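Local coordinates for alcohol dehydrogenase, zinc-containing (Streptococcus pneumoniae serotype 2, PDB 5YLN), which probably oxidises alcohols with NAD+ as a zinc-dependent, medium-chain type alcohol dehydrogenase, at residues P141-L152 against L306-E317; L156-K166 against T294-L305. All blocks are in the same frame, centred on the assembly; numbering follows the deposited sequence.

Contact 1: P141-L152 against L306-E317; sequences PEDLSDEALVML and LKALESHKIEPE
The imidazole of His312 and the carboxylate of Asp143 come at each other from opposite directions, with their planes 87° apart. Asp143 OD1 lies in the ring plane at the edge. Asp143 OD2 stands obliquely to the ring and takes a weak, bent hydrogen bond from His312 NE2 (3.2 Å, 125° at the hydrogen). Leu309 O lies over one face of the imidazole, away from its centre. His312 has positive phi as the chain leaves helix 302-310, and its side chain swings back toward Asp143. The Glu310 carboxylate meets Pro141 instead: its OE2 touches Pro141 CG at 3.4 Å, the two side chains crossing at about a right angle.

Behind these polar groups, leucines of 141-152 pack on leucines of helix 302-310. Helix 146-151 and helix 302-310 are separated by 150 residues that include the Rossmann-type nucleotide-binding fold. Leu152 CD1 is wedged tightly against Leu306 CD2 (3.5 Å). Leu152 also meets Leu309 tip to tip. Pro141 CD and Leu149 CD2 close around the same Leu306 methyl. The Leu144 and Leu309 side chains cross at about a right angle, Leu144 CD1 lying 3.9 Å from Leu309 CB.

Farther along, Ala148 CB rests on Pro316 CG (3.7 Å) and beside Glu317 OE2. Ser145 is the N-cap of helix 146-151, its OG accepting from Ala148 N at 3.2 Å, while Glu147 turns its carboxylate away to a salt bridge with Lys38.

Contact 2: L156-K166 against T294-L305; sequences LPTGYEIGVLK and TGLVSTNTTPQL
Glu161 reaches out from helix 157-165 like a peg into the hollow of the bend at 298-301. With CG turned away from the carbonyl carbon (chi1 -64°) and the chain stretched out, the carboxylate reaches the backbone N-H groups of the bend. OE1 is met nearly along its C-O axis by Ser298 N (2.9 Å), and on its syn side by Thr299 N. OE2 takes a short bond from Thr301 OG1 (2.6 Å) with its anti lone pair, and a second from Thr301 N, which stands above the carboxylate plane. Four donors thus hold the buried group, which probably helps it keep a negative charge.

Val297 is the bump that 294-305 offers in return. Its CG2 nestles against both Pro157 O and Glu161 OE1, 3.4 Å from each. Its CB lies against Thr158 OG1, which also hydrogen-bonds a Tris molecule, probably from the crystallisation liquor. The Thr158 side chain is about 6 Å from the zinc bound by Cys42 and His64. This end of helix 157-165 thus lies close to what is probably the catalytic zinc, as in related alcohol dehydrogenases.

Leu305 fills the groove between Pro157 and Tyr160. Its CD1 touches Pro157 CA, and its CD2 makes a CH-pi contact over one ring face, 4.0 Å from the centroid. Thr301 CB and Gln304 OE1 lie at the ring edge, and Tyr160 OH is hydrogen-bonded to Tyr194 OH.

Ile162 CG2 presses on Gly295 O at 3.6 Å. A water links Lys166 NZ (2.7 Å) to Thr294 O (2.8 Å). Thr294 OG1 is hydrogen-bonded to Leu285 O of the second subunit.

Both contacts draw on helix 302-310, its first turn serving contact 2 and the rest contact 1. Helices 146-151 and 157-165, which follow each other in the chain, supply the partner segments. Contact 2 is nested inside the loop that contact 1 closes, and they meet where Leu152 CD2 packs on Leu305 CB and Pro316 on Leu156. Contact 2 is mostly buried, lies near the zinc and reaches the subunit interface. Its main polar link is a carboxylate gripped by backbone N-H groups and a hydroxyl. Contact 1 is only partly buried. Mostly leucines and prolines join helix 146-151 and the preceding loop to helix 302-310 and the following turn, and its cross-segment hydrogen bond is weak, between exposed residues.

Contact 1: P141-L152 against L306-E317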
loop_
_atom_site.group_PDB
_atom_site.type_symbol
_atom_site.label_atom_id
_atom_site.label_comp_id
_atom_site.label_asym_id
_atom_site.label_seq_id
_atom_site.Cartn_x
_atom_site.Cartn_y
_atom_site.Cartn_z
ATOM N N PRO A 141 13.280 31.678 -3.677
ATOM C CA PRO A 141 14.231 32.283 -2.735
ATOM C C PRO A 141 15.520 32.656 -3.448
ATOM O O PRO A 141 16.000 31.921 -4.315
ATOM C CB PRO A 141 14.467 31.175 -1.698
ATOM C CG PRO A 141 13.360 30.183 -1.899
ATOM C CD PRO A 141 12.989 30.271 -3.351
ATOM N N GLU A 142 16.083 33.811 -3.077
ATOM C CA GLU A 142 17.324 34.271 -3.702
ATOM C C GLU A 142 18.542 33.469 -3.263
ATOM O O GLU A 142 19.611 33.627 -3.854
ATOM C CB GLU A 142 17.566 35.755 -3.402
ATOM C CG GLU A 142 16.514 36.703 -3.968
ATOM C CD GLU A 142 16.942 38.163 -3.905
ATOM O OE1 GLU A 142 18.161 38.430 -4.010
ATOM O OE2 GLU A 142 16.062 39.042 -3.749
ATOM N N ASP A 143 18.405 32.609 -2.256
ATOM C CA ASP A 143 19.538 31.852 -1.736
ATOM C C ASP A 143 19.864 30.613 -2.568
ATOM O O ASP A 143 20.962 30.058 -2.436
ATOM C CB ASP A 143 19.252 31.444 -0.286
ATOM C CG ASP A 143 20.455 30.823 0.403
ATOM O OD1 ASP A 143 21.600 31.195 0.060
ATOM O OD2 ASP A 143 20.249 29.956 1.283
ATOM N N LEU A 144 18.945 30.161 -3.411
ATOM C CA LEU A 144 19.123 28.908 -4.121
ATOM C C LEU A 144 19.586 29.150 -5.552
ATOM O O LEU A 144 19.210 30.131 -6.197
ATOM C CB LEU A 144 17.827 28.091 -4.111
ATOM C CG LEU A 144 17.374 27.543 -2.751
ATOM C CD1 LEU A 144 16.178 26.606 -2.898
ATOM C CD2 LEU A 144 18.528 26.847 -2.031
ATOM N N SER A 145 20.421 28.238 -6.032
ATOM C CA SER A 145 20.882 28.250 -7.411
ATOM C C SER A 145 19.768 27.817 -8.368
ATOM O O SER A 145 18.879 27.033 -8.016
ATOM C CB SER A 145 22.083 27.319 -7.572
ATOM O OG SER A 145 21.658 25.967 -7.461
ATOM N N ASP A 146 19.839 28.344 -9.596
ATOM C CA ASP A 146 18.887 27.987 -10.649
ATOM C C ASP A 146 18.837 26.480 -10.868
ATOM O O ASP A 146 17.758 25.907 -11.030
ATOM C CB ASP A 146 19.265 28.691 -11.950
ATOM C CG ASP A 146 18.955 30.196 -11.940
ATOM O OD1 ASP A 146 18.478 30.738 -10.913
ATOM O OD2 ASP A 146 19.173 30.836 -12.993
ATOM N N GLU A 147 19.994 25.820 -10.835
ATOM C CA GLU A 147 20.033 24.384 -11.078
ATOM C C GLU A 147 19.280 23.628 -9.998
ATOM O O GLU A 147 18.600 22.638 -10.284
ATOM C CB GLU A 147 21.483 23.902 -11.161
ATOM C CG GLU A 147 22.244 24.389 -12.394
ATOM C CD GLU A 147 22.537 25.882 -12.364
ATOM O OE1 GLU A 147 22.211 26.563 -13.356
ATOM O OE2 GLU A 147 23.074 26.374 -11.346
ATOM N N ALA A 148 19.385 24.083 -8.747
ATOM C CA ALA A 148 18.643 23.433 -7.678
ATOM C C ALA A 148 17.151 23.719 -7.798
ATOM O O ALA A 148 16.324 22.839 -7.532
ATOM C CB ALA A 148 19.167 23.878 -6.314
ATOM N N LEU A 149 16.784 24.931 -8.215
ATOM C CA LEU A 149 15.364 25.251 -8.318
ATOM C C LEU A 149 14.681 24.454 -9.424
ATOM O O LEU A 149 13.531 24.030 -9.259
ATOM C CB LEU A 149 15.179 26.751 -8.539
ATOM C CG LEU A 149 15.549 27.601 -7.321
ATOM C CD1 LEU A 149 15.693 29.084 -7.704
ATOM C CD2 LEU A 149 14.507 27.390 -6.175
ATOM N N VAL A 150 15.350 24.257 -10.570
ATOM C CA VAL A 150 14.717 23.484 -11.643
ATOM C C VAL A 150 14.426 22.057 -11.182
ATOM O O VAL A 150 13.440 21.444 -11.610
ATOM C CB VAL A 150 15.593 23.507 -12.911
ATOM C CG1 VAL A 150 15.071 22.514 -13.965
ATOM C CG2 VAL A 150 15.617 24.894 -13.493
ATOM N N MET A 151 15.276 21.503 -10.313
ATOM C CA MET A 151 15.050 20.167 -9.769
ATOM C C MET A 151 13.798 20.101 -8.897
ATOM O O MET A 151 13.255 19.013 -8.692
ATOM C CB MET A 151 16.286 19.713 -8.979
ATOM C CG MET A 151 17.600 19.643 -9.792
ATOM S SD MET A 151 17.565 18.523 -11.235
ATOM C CE MET A 151 17.156 19.603 -12.602
ATOM N N LEU A 152 13.308 21.235 -8.405
ATOM C CA LEU A 152 12.108 21.236 -7.586
ATOM C C LEU A 152 10.815 21.189 -8.410
ATOM O O LEU A 152 9.726 21.059 -7.828
ATOM C CB LEU A 152 12.105 22.465 -6.669
ATOM C CG LEU A 152 13.001 22.359 -5.429
ATOM C CD1 LEU A 152 13.117 23.714 -4.762
ATOM C CD2 LEU A 152 12.469 21.361 -4.425
ATOM N N LEU A 306 11.495 23.683 -0.324
ATOM C CA LEU A 306 12.170 24.975 -0.405
ATOM C C LEU A 306 12.772 25.363 0.946
ATOM O O LEU A 306 13.931 25.785 1.026
ATOM C CB LEU A 306 11.198 26.048 -0.884
ATOM C CG LEU A 306 10.815 26.086 -2.366
ATOM C CD1 LEU A 306 9.600 26.989 -2.527
ATOM C CD2 LEU A 306 11.983 26.591 -3.217
ATOM N N LYS A 307 11.999 25.198 2.027
ATOM C CA LYS A 307 12.523 25.478 3.362
ATOM C C LYS A 307 13.704 24.568 3.684
ATOM O O LYS A 307 14.760 25.036 4.125
ATOM C CB LYS A 307 11.423 25.318 4.418
ATOM C CG LYS A 307 10.318 26.378 4.404
ATOM C CD LYS A 307 9.507 26.296 5.721
ATOM C CE LYS A 307 8.134 26.923 5.607
ATOM N NZ LYS A 307 7.108 26.086 6.314
ATOM N N ALA A 308 13.554 23.264 3.435
ATOM C CA ALA A 308 14.618 22.312 3.721
ATOM C C ALA A 308 15.826 22.443 2.781
ATOM O O ALA A 308 16.790 21.697 2.977
ATOM C CB ALA A 308 14.067 20.875 3.679
ATOM N N LEU A 309 15.813 23.354 1.798
ATOM C CA LEU A 309 16.960 23.584 0.921
ATOM C C LEU A 309 17.682 24.895 1.187
ATOM O O LEU A 309 18.900 24.958 1.012
ATOM C CB LEU A 309 16.532 23.566 -0.556
ATOM C CG LEU A 309 16.129 22.244 -1.205
ATOM C CD1 LEU A 309 16.019 22.438 -2.705
ATOM C CD2 LEU A 309 17.097 21.109 -0.837
ATOM N N GLU A 310 16.948 25.960 1.543
ATOM C CA GLU A 310 17.586 27.218 1.920
ATOM C C GLU A 310 18.511 27.030 3.110
ATOM O O GLU A 310 19.469 27.793 3.283
ATOM C CB GLU A 310 16.527 28.272 2.256
ATOM C CG GLU A 310 15.461 28.495 1.191
ATOM C CD GLU A 310 14.286 29.308 1.722
ATOM O OE1 GLU A 310 14.514 30.185 2.586
ATOM O OE2 GLU A 310 13.136 29.068 1.290
ATOM N N SER A 311 18.228 26.028 3.940
ATOM C CA SER A 311 19.076 25.625 5.050
ATOM C C SER A 311 20.264 24.777 4.617
ATOM O O SER A 311 21.111 24.458 5.456
ATOM C CB SER A 311 18.247 24.839 6.063
ATOM O OG SER A 311 17.892 23.565 5.542
ATOM N N HIS A 312 20.320 24.376 3.348
ATOM C CA HIS A 312 21.447 23.623 2.790
ATOM C C HIS A 312 21.657 22.285 3.496
ATOM O O HIS A 312 22.789 21.864 3.732
ATOM C CB HIS A 312 22.725 24.463 2.800
ATOM C CG HIS A 312 22.632 25.686 1.943
ATOM N ND1 HIS A 312 22.637 25.628 0.565
ATOM C CD2 HIS A 312 22.497 26.994 2.265
ATOM C CE1 HIS A 312 22.522 26.849 0.075
ATOM N NE2 HIS A 312 22.437 27.696 1.085
ATOM N N LYS A 313 20.553 21.599 3.811
ATOM C CA LYS A 313 20.645 20.217 4.278
ATOM C C LYS A 313 21.253 19.325 3.198
ATOM O O LYS A 313 22.328 18.741 3.386
ATOM C CB LYS A 313 19.263 19.704 4.707
ATOM C CG LYS A 313 18.618 20.497 5.845
ATOM C CD LYS A 313 19.564 20.623 7.027
ATOM C CE LYS A 313 19.350 21.931 7.767
ATOM N NZ LYS A 313 20.310 22.156 8.888
ATOM N N ILE A 314 20.581 19.216 2.049
ATOM C CA ILE A 314 21.157 18.590 0.864
ATOM C C ILE A 314 21.239 19.631 -0.245
ATOM O O ILE A 314 20.542 20.653 -0.239
ATOM C CB ILE A 314 20.364 17.367 0.367
ATOM C CG1 ILE A 314 18.895 17.739 0.200
ATOM C CG2 ILE A 314 20.568 16.156 1.276
ATOM C CD1 ILE A 314 18.086 16.647 -0.416
ATOM N N GLU A 315 22.092 19.338 -1.223
ATOM C CA GLU A 315 22.350 20.223 -2.355
ATOM C C GLU A 315 21.905 19.534 -3.641
ATOM O O GLU A 315 22.691 18.816 -4.281
ATOM C CB GLU A 315 23.828 20.630 -2.397
ATOM C CG GLU A 315 24.833 19.560 -1.947
ATOM C CD GLU A 315 26.273 20.095 -1.870
ATOM O OE1 GLU A 315 26.501 21.093 -1.146
ATOM O OE2 GLU A 315 27.172 19.524 -2.537
ATOM N N PRO A 316 20.648 19.726 -4.057
ATOM C CA PRO A 316 20.150 19.048 -5.267
ATOM C C PRO A 316 20.821 19.490 -6.557
ATOM O O PRO A 316 20.669 18.804 -7.573
ATOM C CB PRO A 316 18.663 19.403 -5.276
ATOM C CG PRO A 316 18.582 20.679 -4.482
ATOM C CD PRO A 316 19.614 20.566 -3.432
ATOM N N GLU A 317 21.561 20.601 -6.557
ATOM C CA GLU A 317 22.200 21.023 -7.790
ATOM C C GLU A 317 23.204 19.998 -8.293
ATOM O O GLU A 317 23.599 20.079 -9.456
ATOM C CB GLU A 317 22.877 22.388 -7.616
ATOM C CG GLU A 317 23.928 22.474 -6.523
ATOM C CD GLU A 317 23.351 22.782 -5.130
ATOM O OE1 GLU A 317 24.137 23.225 -4.268
ATOM O OE2 GLU A 317 22.137 22.585 -4.890
#

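Contact 2: L156-K166 against T294-L305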
loop_
_atom_site.group_PDB
_atom_site.type_symbol
_atom_site.label_atom_id
_atom_site.label_comp_id
_atom_site.label_asym_id
_atom_site.label_seq_id
_atom_site.Cartn_x
_atom_site.Cartn_y
_atom_site.Cartn_z
ATOM N N LEU A 156 12.679 16.033 -7.644
ATOM C CA LEU A 156 12.868 16.232 -6.194
ATOM C C LEU A 156 11.557 15.968 -5.457
ATOM O O LEU A 156 11.536 15.075 -4.616
ATOM C CB LEU A 156 13.405 17.634 -5.841
ATOM C CG LEU A 156 14.911 17.820 -5.628
ATOM C CD1 LEU A 156 15.191 19.209 -5.075
ATOM C CD2 LEU A 156 15.518 16.743 -4.725
ATOM N N PRO A 157 10.468 16.689 -5.782
ATOM C CA PRO A 157 9.190 16.325 -5.158
ATOM C C PRO A 157 8.733 14.934 -5.540
ATOM O O PRO A 157 8.012 14.298 -4.750
ATOM C CB PRO A 157 8.229 17.417 -5.644
ATOM C CG PRO A 157 8.839 17.996 -6.871
ATOM C CD PRO A 157 10.310 17.819 -6.724
ATOM N N THR A 158 9.137 14.430 -6.715
ATOM C CA THR A 158 8.775 13.063 -7.094
ATOM C C THR A 158 9.442 12.058 -6.163
ATOM O O THR A 158 8.767 11.253 -5.510
ATOM C CB THR A 158 9.132 12.780 -8.571
ATOM O OG1 THR A 158 8.308 13.582 -9.427
ATOM C CG2 THR A 158 8.840 11.299 -8.924
ATOM N N GLY A 159 10.769 12.121 -6.057
ATOM C CA GLY A 159 11.481 11.264 -5.111
ATOM C C GLY A 159 10.976 11.399 -3.673
ATOM O O GLY A 159 10.872 10.407 -2.944
ATOM N N TYR A 160 10.673 12.632 -3.234
ATOM C CA TYR A 160 10.297 12.853 -1.835
ATOM C C TYR A 160 8.886 12.348 -1.556
ATOM O O TYR A 160 8.689 11.500 -0.687
ATOM C CB TYR A 160 10.430 14.337 -1.471
ATOM C CG TYR A 160 10.207 14.664 0.009
ATOM C CD1 TYR A 160 10.935 14.020 1.020
ATOM C CD2 TYR A 160 9.287 15.636 0.392
ATOM C CE1 TYR A 160 10.731 14.319 2.369
ATOM C CE2 TYR A 160 9.079 15.949 1.735
ATOM C CZ TYR A 160 9.805 15.291 2.715
ATOM O OH TYR A 160 9.589 15.595 4.035
ATOM N N GLU A 161 7.892 12.846 -2.300
ATOM C CA GLU A 161 6.498 12.476 -2.037
ATOM C C GLU A 161 6.232 11.013 -2.385
ATOM O O GLU A 161 5.600 10.289 -1.605
ATOM C CB GLU A 161 5.550 13.382 -2.825
ATOM C CG GLU A 161 5.624 14.845 -2.410
ATOM C CD GLU A 161 4.860 15.792 -3.341
ATOM O OE1 GLU A 161 4.029 15.331 -4.149
ATOM O OE2 GLU A 161 5.104 17.014 -3.246
ATOM N N ILE A 162 6.726 10.554 -3.541
ATOM C CA ILE A 162 6.354 9.238 -4.042
ATOM C C ILE A 162 7.323 8.135 -3.611
ATOM O O ILE A 162 6.906 6.987 -3.437
ATOM C CB ILE A 162 6.213 9.263 -5.582
ATOM C CG1 ILE A 162 5.340 10.451 -6.013
ATOM C CG2 ILE A 162 5.707 7.915 -6.101
ATOM C CD1 ILE A 162 3.979 10.551 -5.283
ATOM N N GLY A 163 8.594 8.442 -3.406
ATOM C CA GLY A 163 9.534 7.452 -2.921
ATOM C C GLY A 163 9.778 7.443 -1.416
ATOM O O GLY A 163 9.962 6.388 -0.814
ATOM N N VAL A 164 9.816 8.629 -0.786
ATOM C CA VAL A 164 10.284 8.749 0.591
ATOM C C VAL A 164 9.107 8.793 1.576
ATOM O O VAL A 164 9.050 8.029 2.550
ATOM C CB VAL A 164 11.217 9.966 0.765
ATOM C CG1 VAL A 164 11.535 10.238 2.273
ATOM C CG2 VAL A 164 12.499 9.733 -0.030
ATOM N N LEU A 165 8.125 9.651 1.297
ATOM C CA LEU A 165 6.959 9.784 2.179
ATOM C C LEU A 165 6.015 8.580 2.070
ATOM O O LEU A 165 5.574 8.026 3.085
ATOM C CB LEU A 165 6.216 11.100 1.879
ATOM C CG LEU A 165 6.986 12.351 2.350
ATOM C CD1 LEU A 165 6.262 13.650 1.988
ATOM C CD2 LEU A 165 7.215 12.270 3.855
ATOM N N LYS A 166 5.695 8.140 0.849
ATOM C CA LYS A 166 4.843 6.955 0.740
ATOM C C LYS A 166 5.560 5.715 1.247
ATOM O O LYS A 166 4.924 4.803 1.781
ATOM C CB LYS A 166 4.352 6.780 -0.698
ATOM C CG LYS A 166 3.387 7.892 -1.096
ATOM C CD LYS A 166 2.771 7.651 -2.458
ATOM C CE LYS A 166 1.720 8.700 -2.782
ATOM N NZ LYS A 166 0.467 8.474 -2.015
ATOM N N THR A 294 1.775 3.493 -4.982
ATOM C CA THR A 294 2.034 4.154 -6.240
ATOM C C THR A 294 1.664 5.619 -6.093
ATOM O O THR A 294 1.010 6.044 -5.127
ATOM C CB THR A 294 1.218 3.537 -7.376
ATOM O OG1 THR A 294 -0.122 4.037 -7.282
ATOM C CG2 THR A 294 1.197 1.998 -7.278
ATOM N N GLY A 295 2.039 6.380 -7.094
ATOM C CA GLY A 295 1.563 7.736 -7.174
ATOM C C GLY A 295 2.200 8.533 -8.292
ATOM O O GLY A 295 3.292 8.223 -8.779
ATOM N N LEU A 296 1.459 9.538 -8.728
ATOM C CA LEU A 296 1.959 10.667 -9.501
ATOM C C LEU A 296 2.240 11.805 -8.521
ATOM O O LEU A 296 1.395 12.112 -7.667
ATOM C CB LEU A 296 0.913 11.101 -10.525
ATOM C CG LEU A 296 1.109 12.408 -11.291
ATOM C CD1 LEU A 296 2.411 12.348 -12.021
ATOM C CD2 LEU A 296 -0.041 12.604 -12.260
ATOM N N VAL A 297 3.405 12.437 -8.655
ATOM C CA VAL A 297 3.755 13.536 -7.770
ATOM C C VAL A 297 2.639 14.577 -7.767
ATOM O O VAL A 297 1.967 14.797 -8.782
ATOM C CB VAL A 297 5.097 14.161 -8.189
ATOM C CG1 VAL A 297 4.937 14.986 -9.487
ATOM C CG2 VAL A 297 5.654 15.043 -7.069
ATOM N N SER A 298 2.414 15.208 -6.608
ATOM C CA SER A 298 1.486 16.332 -6.523
ATOM C C SER A 298 2.182 17.685 -6.445
ATOM O O SER A 298 1.658 18.672 -6.978
ATOM C CB SER A 298 0.568 16.181 -5.303
ATOM O OG SER A 298 -0.598 15.478 -5.673
ATOM N N THR A 299 3.362 17.722 -5.824
ATOM C CA THR A 299 4.155 18.908 -5.480
ATOM C C THR A 299 3.533 19.733 -4.351
ATOM O O THR A 299 3.921 20.888 -4.136
ATOM C CB THR A 299 4.480 19.809 -6.700
ATOM O OG1 THR A 299 3.323 20.527 -7.138
ATOM C CG2 THR A 299 4.995 18.980 -7.849
ATOM N N ASN A 300 2.638 19.144 -3.548
ATOM C CA ASN A 300 2.183 19.842 -2.353
ATOM C C ASN A 300 3.321 20.089 -1.353
ATOM O O ASN A 300 3.219 21.001 -0.524
ATOM C CB ASN A 300 1.037 19.065 -1.698
ATOM C CG ASN A 300 1.418 17.645 -1.351
ATOM O OD1 ASN A 300 1.952 16.913 -2.176
ATOM N ND2 ASN A 300 1.163 17.258 -0.117
ATOM N N THR A 301 4.412 19.319 -1.419
ATOM C CA THR A 301 5.527 19.504 -0.490
ATOM C C THR A 301 6.528 20.561 -0.939
ATOM O O THR A 301 7.422 20.891 -0.153
ATOM C CB THR A 301 6.295 18.188 -0.256
ATOM O OG1 THR A 301 6.910 17.758 -1.478
ATOM C CG2 THR A 301 5.360 17.087 0.270
ATOM N N THR A 302 6.407 21.085 -2.167
ATOM C CA THR A 302 7.328 22.110 -2.670
ATOM C C THR A 302 7.667 23.208 -1.659
ATOM O O THR A 302 8.856 23.535 -1.526
ATOM C CB THR A 302 6.765 22.723 -3.963
ATOM O OG1 THR A 302 6.554 21.696 -4.937
ATOM C CG2 THR A 302 7.743 23.765 -4.535
ATOM N N PRO A 303 6.717 23.800 -0.915
ATOM C CA PRO A 303 7.118 24.771 0.129
ATOM C C PRO A 303 8.029 24.188 1.198
ATOM O O PRO A 303 8.969 24.859 1.654
ATOM C CB PRO A 303 5.777 25.206 0.743
ATOM C CG PRO A 303 4.767 24.907 -0.287
ATOM C CD PRO A 303 5.252 23.692 -1.016
ATOM N N GLN A 304 7.751 22.962 1.643
ATOM C CA GLN A 304 8.584 22.348 2.672
ATOM C C GLN A 304 9.976 22.028 2.129
ATOM O O GLN A 304 10.979 22.184 2.839
ATOM C CB GLN A 304 7.892 21.094 3.226
ATOM C CG GLN A 304 8.699 20.317 4.272
ATOM C CD GLN A 304 8.054 18.970 4.672
ATOM O OE1 GLN A 304 7.286 18.368 3.904
ATOM N NE2 GLN A 304 8.380 18.494 5.881
ATOM N N LEU A 305 10.060 21.607 0.866
ATOM C CA LEU A 305 11.365 21.325 0.276
ATOM C C LEU A 305 12.160 22.599 0.076
ATOM O O LEU A 305 13.378 22.605 0.261
ATOM C CB LEU A 305 11.219 20.588 -1.060
ATOM C CG LEU A 305 10.645 19.168 -1.061
ATOM C CD1 LEU A 305 10.308 18.755 -2.497
ATOM C CD2 LEU A 305 11.613 18.192 -0.438
HETATM O O HOH W 1 -0.264 5.970 -2.664
#